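Local coordinates for YcaO (Methanopyrus kandleri, PDB 6CIB), which binds ADP and magnesium and, as a member of the YcaO family, probably uses ATP to drive thioamidation of a peptide backbone, at residues A[123-128]-A[331-336]; A[132-137]-A[141-146]; A[306-311]-A[317-322]. One frame throughout, in Å; residues are numbered along the deposited sequence.

Contacts 1 and 3 are mostly buried, whereas contact 2 is only partly so. Contact 1 is purely aliphatic and joins two strands of one antiparallel sheet. Contact 2 ties a loop to itself with a serine hydroxyl and bridging waters, close to the magnesium site. Contact 3 mixes both chemistries, setting an isoleucine and a water-held carboxylate between a loop and helix 313-325. Contacts 1 and 2 touch through V132, whose CG2 lies 3.6 Å from V127 CG1. Contacts 1 and 3 share consecutive elements, since helix 313-325 leads into strand 332-336. Contacts 2 and 3 stay about 14 Å apart at their nearest atoms.

Contact 1 (A[123-128]-A[331-336]); sequences EPVYVP and KVIEVD
I333 fits against two valines of strand 124-128, its CG1 nearest V125 and its CG2 nearest V127. I333 CG1 lies 3.7 Å from V125 CG1, and the two side chains cross at about a right angle. I333 CG2 lies 3.7 Å from V127 CG2, and here the side chains slide past each other in opposite directions. The terminal CD1 of I333 bridges the pair, 3.8 Å from V125 CG1 and 4.0 Å from V127 CG2. The CB of V125 points toward the other strand, and a chi1 of 58°, placing CG1 between the backbone N and the carbonyl carbon, presents that methyl to I333, whereas V127 offers the methyl beside its backbone N. V335 adds a looser touch, its CG2 4.4 Å from V127 CB.

The backbones stay apart, the strand axes coming no nearer than 8.5 Å, because strand 113-118 runs between them in the same antiparallel sheet. V125 is hydrogen-bonded through its backbone to G116 and V127 to V114, and V335 packs on V114. The N-to-C directions of strands 124-128 and 332-336 differ by 76°, so the sheet is strongly twisted over this short span, and next-but-one strands meet through their side chains across one of its faces. The alternate residues point to other surroundings: Y126 turns to W113 and E115, while V332 and E334 lie against L162 and V158 of helix 154-177, which packs on the opposite face of strand 332-336.

All the touching side chains are buried and branched at CB, and none brings a polar group to the interface. The contact rests on close fit and exclusion of water rather than on directional bonds, leaving the hydrogen bonds to the intervening strand to set how the two strands are aligned.

Contact 2 (A[132-137]-A[141-146]); sequences VFHPWL and LPSHTN
The hydroxyl of S143 is gripped from two points of segment 132-137. W136 N donates to S143 OG over 2.9 Å in an almost straight bond (174°), and H134 ND1 is hydrogen-bonded to the same OG at 3.0 Å, meeting it near the plane of the imidazole. The H134 ring is brought there by a first torsion that puts CG anti to the backbone N (chi1 -176°). A cis peptide bond before P135 makes F133-W136 a type VIb turn, which lets the side chain of H134 and the amide of W136 converge on one atom. S143 CB, meanwhile, presses against F133 O at 3.3 Å.

On the CD2 side of the imidazole, T145 CG2 lies 3.8 Å from H134 CD2, approaching obliquely. Replacing H134 by an alanine would probably leave the serine hydroxyl without one of its two protein partners here and open a gap beside the T145 methyl.

Waters fill in between the two backbones. One links V132 O to H144 O, another accepts from H144 N while bonding F133 O, and a third donates to W136 O at 2.6 Å and accepts from S143 N. The CB of H144 points away from segment 132-137, and its ring is held within its own segment: N146 N donates to H144 ND1 at 3.2 Å, in the ring plane, while E356 takes N146 ND2 and, more weakly, H144 NE2.

This water-laced loop, folded on a cis-proline turn, joins strands 124-128 and 148-150 of the sheet. It runs into the metal site of the YcaO domain: the T145 side chain lies about 6 Å from the bound magnesium ion and close to E81 and L148, which bind it.

Contact 3 (A[306-311]-A[317-322]); sequences RVITTG and TEELVE
I308 provides the apolar part of the contact and lies against two neighbouring residues of the helix, E319 and L320. Its CD1 meets L320 CD2 at 4.1 Å, the two side chains crossing at a slant. The CB of L320 points neither toward nor away from the loop; with CG anti to the carbonyl carbon (chi1 -72°), CD2 is the atom that reaches I308. Around them the same cluster takes in P239 beside I308, and V216 and I159 beside L320.

Between apolar and polar stands E319. Its side chain, extended beyond CG, slides past I308 in the opposite direction, so that the carboxylate oxygen OE1 comes to rest 3.5 Å from I308 CG2, with CG1 of the isoleucine a little farther off. This is van der Waals contact of a methyl with an oxygen, not a bond.

The polar link runs through one water. It donates to E319 OE1 at 2.7 Å and to T309 O at 3.0 Å, joining the helix carboxylate to the loop backbone just after I308. OE1 is thus shared by the water and the isoleucine branch, and the water's hydrogen bond probably offsets part of the cost of setting OE1 against an aliphatic group.

The arrangement is a loop folded back along the helix it leads into: I308 also touches L316 and R323, contacts spread over about two turns of helix 313-325. Through L320 and I159 this packing reaches helix 154-177, which carries the ADP-binding residues E156 and Q160 of the nucleotide site.

Contact 1 (A[123-128]-A[331-336])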
# COMPACT_ATOMS: atom_id res chain seq x y z
N GLU A 123 16.38 18.72 -0.52
CA GLU A 123 16.81 19.28 0.75
C GLU A 123 16.41 18.35 1.90
O GLU A 123 15.36 17.68 1.82
CB GLU A 123 16.17 20.65 0.99
CG GLU A 123 16.69 21.79 0.12
CD GLU A 123 18.17 22.04 0.28
OE1 GLU A 123 18.66 22.12 1.43
OE2 GLU A 123 18.86 22.16 -0.75
N PRO A 124 17.22 18.30 2.99
CA PRO A 124 16.80 17.55 4.18
C PRO A 124 15.55 18.16 4.84
O PRO A 124 15.38 19.39 4.83
CB PRO A 124 18.01 17.67 5.11
CG PRO A 124 19.17 17.99 4.22
CD PRO A 124 18.58 18.85 3.14
N VAL A 125 14.69 17.29 5.37
CA VAL A 125 13.54 17.70 6.18
C VAL A 125 13.34 16.67 7.30
O VAL A 125 13.39 15.46 7.06
CB VAL A 125 12.26 17.95 5.32
CG1 VAL A 125 11.86 16.72 4.50
CG2 VAL A 125 11.09 18.45 6.17
N TYR A 126 13.14 17.17 8.52
CA TYR A 126 12.89 16.31 9.68
C TYR A 126 11.42 15.94 9.82
O TYR A 126 10.53 16.78 9.66
CB TYR A 126 13.44 16.92 10.98
CG TYR A 126 14.95 16.88 11.04
CD1 TYR A 126 15.62 15.76 11.54
CD2 TYR A 126 15.72 17.96 10.56
CE1 TYR A 126 17.01 15.72 11.59
CE2 TYR A 126 17.11 17.92 10.59
CZ TYR A 126 17.74 16.80 11.11
OH TYR A 126 19.12 16.75 11.15
N VAL A 127 11.19 14.67 10.09
CA VAL A 127 9.85 14.10 10.18
C VAL A 127 9.71 13.52 11.59
O VAL A 127 10.67 12.93 12.09
CB VAL A 127 9.64 13.04 9.06
CG1 VAL A 127 8.37 12.22 9.25
CG2 VAL A 127 9.58 13.73 7.70
N PRO A 128 8.54 13.71 12.24
CA PRO A 128 8.35 13.13 13.58
C PRO A 128 8.51 11.62 13.55
O PRO A 128 8.14 10.99 12.55
CB PRO A 128 6.90 13.50 13.93
CG PRO A 128 6.58 14.68 13.06
CD PRO A 128 7.32 14.42 11.78
N LYS A 331 4.27 18.14 0.41
CA LYS A 331 5.65 17.68 0.15
C LYS A 331 5.74 16.16 0.03
O LYS A 331 5.02 15.44 0.73
CB LYS A 331 6.59 18.15 1.27
CG LYS A 331 6.72 19.65 1.39
CD LYS A 331 7.51 20.00 2.65
CE LYS A 331 7.63 21.50 2.80
NZ LYS A 331 8.69 21.81 3.80
N VAL A 332 6.64 15.69 -0.83
CA VAL A 332 6.94 14.26 -0.99
C VAL A 332 8.24 13.98 -0.25
O VAL A 332 9.32 14.42 -0.68
CB VAL A 332 7.07 13.85 -2.49
CG1 VAL A 332 7.43 12.36 -2.63
CG2 VAL A 332 5.78 14.15 -3.24
N ILE A 333 8.13 13.29 0.89
CA ILE A 333 9.28 13.01 1.75
C ILE A 333 9.60 11.51 1.79
O ILE A 333 8.70 10.68 1.91
CB ILE A 333 9.07 13.56 3.18
CG1 ILE A 333 8.80 15.08 3.15
CG2 ILE A 333 10.25 13.23 4.08
CD1 ILE A 333 8.24 15.68 4.43
N GLU A 334 10.89 11.19 1.66
CA GLU A 334 11.41 9.83 1.83
C GLU A 334 12.31 9.75 3.08
O GLU A 334 13.20 10.59 3.28
CB GLU A 334 12.21 9.42 0.59
CG GLU A 334 13.00 8.12 0.73
CD GLU A 334 14.07 7.93 -0.33
OE1 GLU A 334 14.21 8.78 -1.24
OE2 GLU A 334 14.80 6.91 -0.26
N VAL A 335 12.05 8.74 3.91
CA VAL A 335 12.90 8.43 5.06
C VAL A 335 13.50 7.04 4.88
O VAL A 335 12.78 6.06 4.72
CB VAL A 335 12.13 8.52 6.40
CG1 VAL A 335 13.02 8.16 7.59
CG2 VAL A 335 11.52 9.91 6.60
N ASP A 336 14.83 6.97 4.91
CA ASP A 336 15.56 5.72 4.78
C ASP A 336 15.40 4.87 6.05
O ASP A 336 15.68 5.34 7.16
CB ASP A 336 17.05 6.03 4.54
CG ASP A 336 17.84 4.83 4.04
OD1 ASP A 336 17.35 3.68 4.07
OD2 ASP A 336 18.99 5.03 3.62

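Contact 2 (A[132-137]-A[141-146])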
# COMPACT_ATOMS: atom_id res chain seq x y z
N VAL A 132 7.17 7.97 11.12
CA VAL A 132 8.15 7.11 10.48
C VAL A 132 8.00 5.67 10.97
O VAL A 132 7.85 4.74 10.17
CB VAL A 132 9.60 7.63 10.72
CG1 VAL A 132 10.63 6.67 10.14
CG2 VAL A 132 9.79 9.01 10.10
N PHE A 133 8.02 5.51 12.30
CA PHE A 133 8.08 4.20 12.92
C PHE A 133 6.71 3.60 13.19
O PHE A 133 5.69 4.30 13.14
CB PHE A 133 8.89 4.27 14.23
CG PHE A 133 10.33 4.69 14.05
CD1 PHE A 133 11.21 3.95 13.25
CD2 PHE A 133 10.82 5.83 14.70
CE1 PHE A 133 12.53 4.34 13.09
CE2 PHE A 133 12.14 6.21 14.56
CZ PHE A 133 13.00 5.47 13.75
N HIS A 134 6.71 2.29 13.45
CA HIS A 134 5.54 1.55 13.89
C HIS A 134 6.00 0.30 14.65
O HIS A 134 6.78 -0.48 14.10
CB HIS A 134 4.64 1.14 12.71
CG HIS A 134 3.38 0.46 13.12
ND1 HIS A 134 2.36 1.12 13.78
CD2 HIS A 134 2.98 -0.83 13.01
CE1 HIS A 134 1.39 0.27 14.03
NE2 HIS A 134 1.74 -0.92 13.58
N PRO A 135 5.53 0.11 15.90
CA PRO A 135 4.61 1.00 16.63
C PRO A 135 5.31 2.12 17.39
O PRO A 135 6.38 1.91 17.98
CB PRO A 135 3.90 0.05 17.60
CG PRO A 135 4.86 -1.09 17.81
CD PRO A 135 5.90 -1.07 16.71
N TRP A 136 4.71 3.31 17.36
CA TRP A 136 5.14 4.43 18.19
C TRP A 136 3.93 4.94 18.96
O TRP A 136 2.90 5.29 18.35
CB TRP A 136 5.77 5.53 17.33
CG TRP A 136 6.40 6.62 18.13
CD1 TRP A 136 5.76 7.66 18.75
CD2 TRP A 136 7.79 6.76 18.44
NE1 TRP A 136 6.67 8.45 19.40
CE2 TRP A 136 7.92 7.92 19.24
CE3 TRP A 136 8.94 6.02 18.12
CZ2 TRP A 136 9.16 8.36 19.72
CZ3 TRP A 136 10.17 6.46 18.59
CH2 TRP A 136 10.27 7.62 19.38
N LEU A 137 4.04 4.98 20.28
CA LEU A 137 2.87 5.18 21.15
C LEU A 137 2.69 6.55 21.82
O LEU A 137 1.60 6.85 22.31
CB LEU A 137 2.77 4.06 22.19
CG LEU A 137 2.25 2.70 21.70
CD1 LEU A 137 2.51 1.64 22.76
CD2 LEU A 137 0.77 2.76 21.35
N LEU A 141 -1.88 10.98 17.56
CA LEU A 141 -2.49 9.97 16.70
C LEU A 141 -1.66 8.69 16.68
O LEU A 141 -0.45 8.75 16.92
CB LEU A 141 -2.68 10.52 15.28
CG LEU A 141 -3.64 11.71 15.09
CD1 LEU A 141 -3.76 12.01 13.60
CD2 LEU A 141 -5.02 11.49 15.70
N PRO A 142 -2.30 7.52 16.42
CA PRO A 142 -1.52 6.28 16.30
C PRO A 142 -0.59 6.29 15.09
O PRO A 142 -0.91 6.89 14.05
CB PRO A 142 -2.59 5.19 16.14
CG PRO A 142 -3.85 5.79 16.67
CD PRO A 142 -3.75 7.25 16.33
N SER A 143 0.55 5.62 15.25
CA SER A 143 1.48 5.33 14.16
C SER A 143 0.83 4.32 13.22
O SER A 143 -0.18 3.69 13.57
CB SER A 143 2.79 4.78 14.73
OG SER A 143 2.55 3.58 15.47
N HIS A 144 1.37 4.19 12.01
CA HIS A 144 0.85 3.24 11.00
C HIS A 144 1.90 2.97 9.92
O HIS A 144 3.03 3.46 10.01
CB HIS A 144 -0.50 3.72 10.41
CG HIS A 144 -0.42 5.05 9.73
ND1 HIS A 144 0.07 5.20 8.45
CD2 HIS A 144 -0.77 6.29 10.14
CE1 HIS A 144 0.01 6.47 8.10
NE2 HIS A 144 -0.49 7.16 9.11
N THR A 145 1.54 2.17 8.91
CA THR A 145 2.51 1.71 7.90
C THR A 145 2.23 2.21 6.46
O THR A 145 2.84 1.72 5.49
CB THR A 145 2.64 0.17 7.90
OG1 THR A 145 1.36 -0.41 7.64
CG2 THR A 145 3.16 -0.35 9.25
N ASN A 146 1.32 3.18 6.31
CA ASN A 146 1.06 3.76 4.99
C ASN A 146 2.32 4.41 4.45
O ASN A 146 2.91 5.28 5.09
CB ASN A 146 -0.08 4.78 5.02
CG ASN A 146 -0.60 5.11 3.62
OD1 ASN A 146 -0.89 4.22 2.83
ND2 ASN A 146 -0.73 6.40 3.33
O HOH W 1 5.83 2.80 9.67
O HOH W 2 4.11 6.00 11.64
O HOH W 3 0.53 4.26 17.96

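Contact 3 (A[306-311]-A[317-322])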
# COMPACT_ATOMS: atom_id res chain seq x y z
N ARG A 306 -1.97 5.43 -21.27
CA ARG A 306 -0.71 5.20 -20.56
C ARG A 306 0.12 6.47 -20.65
O ARG A 306 0.77 6.72 -21.66
CB ARG A 306 0.05 3.99 -21.12
CG ARG A 306 -0.44 2.65 -20.59
CD ARG A 306 0.70 1.68 -20.32
NE ARG A 306 1.46 2.03 -19.12
CZ ARG A 306 2.54 1.37 -18.68
NH1 ARG A 306 3.02 0.32 -19.34
NH2 ARG A 306 3.16 1.78 -17.57
N VAL A 307 0.07 7.27 -19.58
CA VAL A 307 0.76 8.56 -19.53
C VAL A 307 2.24 8.33 -19.20
O VAL A 307 3.13 8.85 -19.87
CB VAL A 307 0.11 9.54 -18.51
CG1 VAL A 307 0.79 10.91 -18.54
CG2 VAL A 307 -1.38 9.71 -18.77
N ILE A 308 2.47 7.52 -18.17
CA ILE A 308 3.81 7.17 -17.70
C ILE A 308 4.12 5.74 -18.16
O ILE A 308 3.58 4.76 -17.64
CB ILE A 308 3.92 7.32 -16.15
CG1 ILE A 308 3.61 8.77 -15.73
CG2 ILE A 308 5.31 6.91 -15.66
CD1 ILE A 308 3.12 8.94 -14.31
N THR A 309 4.96 5.64 -19.19
CA THR A 309 5.41 4.35 -19.71
C THR A 309 6.72 4.00 -19.03
O THR A 309 7.52 4.88 -18.70
CB THR A 309 5.58 4.33 -21.25
OG1 THR A 309 6.49 5.36 -21.65
CG2 THR A 309 4.24 4.51 -21.95
N THR A 310 6.94 2.71 -18.85
CA THR A 310 7.92 2.25 -17.89
C THR A 310 9.19 1.74 -18.55
O THR A 310 9.24 0.62 -19.08
CB THR A 310 7.29 1.23 -16.93
OG1 THR A 310 6.63 0.21 -17.69
CG2 THR A 310 6.26 1.93 -16.04
N GLY A 311 10.22 2.59 -18.52
CA GLY A 311 11.54 2.24 -19.02
C GLY A 311 12.44 1.81 -17.88
O GLY A 311 12.52 0.62 -17.54
N THR A 317 10.66 6.48 -11.01
CA THR A 317 10.70 7.13 -9.70
C THR A 317 10.57 8.66 -9.83
O THR A 317 9.71 9.26 -9.19
CB THR A 317 11.99 6.78 -8.93
OG1 THR A 317 12.14 5.36 -8.84
CG2 THR A 317 11.99 7.38 -7.51
N GLU A 318 11.42 9.25 -10.66
CA GLU A 318 11.42 10.69 -10.92
C GLU A 318 10.05 11.17 -11.42
O GLU A 318 9.49 12.11 -10.87
CB GLU A 318 12.53 11.02 -11.93
CG GLU A 318 12.80 12.50 -12.14
CD GLU A 318 13.71 12.76 -13.33
OE1 GLU A 318 14.86 12.26 -13.35
OE2 GLU A 318 13.26 13.48 -14.26
N GLU A 319 9.51 10.50 -12.43
CA GLU A 319 8.21 10.86 -13.01
C GLU A 319 7.04 10.74 -12.03
O GLU A 319 6.19 11.63 -11.98
CB GLU A 319 7.94 10.08 -14.30
CG GLU A 319 8.82 10.54 -15.46
CD GLU A 319 8.43 9.93 -16.79
OE1 GLU A 319 7.27 9.50 -16.96
OE2 GLU A 319 9.30 9.88 -17.69
N LEU A 320 7.03 9.67 -11.23
CA LEU A 320 6.02 9.51 -10.18
C LEU A 320 6.10 10.60 -9.13
O LEU A 320 5.07 11.17 -8.77
CB LEU A 320 6.07 8.11 -9.55
CG LEU A 320 5.55 6.97 -10.43
CD1 LEU A 320 5.83 5.63 -9.78
CD2 LEU A 320 4.07 7.12 -10.75
N VAL A 321 7.32 10.91 -8.68
CA VAL A 321 7.55 11.98 -7.68
C VAL A 321 7.05 13.34 -8.20
O VAL A 321 6.36 14.08 -7.49
CB VAL A 321 9.03 12.04 -7.24
CG1 VAL A 321 9.34 13.32 -6.47
CG2 VAL A 321 9.40 10.83 -6.39
N GLU A 322 7.40 13.64 -9.46
CA GLU A 322 6.99 14.88 -10.12
C GLU A 322 5.46 15.05 -10.12
O GLU A 322 4.96 16.10 -9.72
CB GLU A 322 7.56 14.94 -11.54
CG GLU A 322 9.05 15.26 -11.60
CD GLU A 322 9.62 15.23 -13.01
OE1 GLU A 322 9.00 14.63 -13.91
OE2 GLU A 322 10.71 15.81 -13.22
O HOH W 4 7.32 7.80 -19.09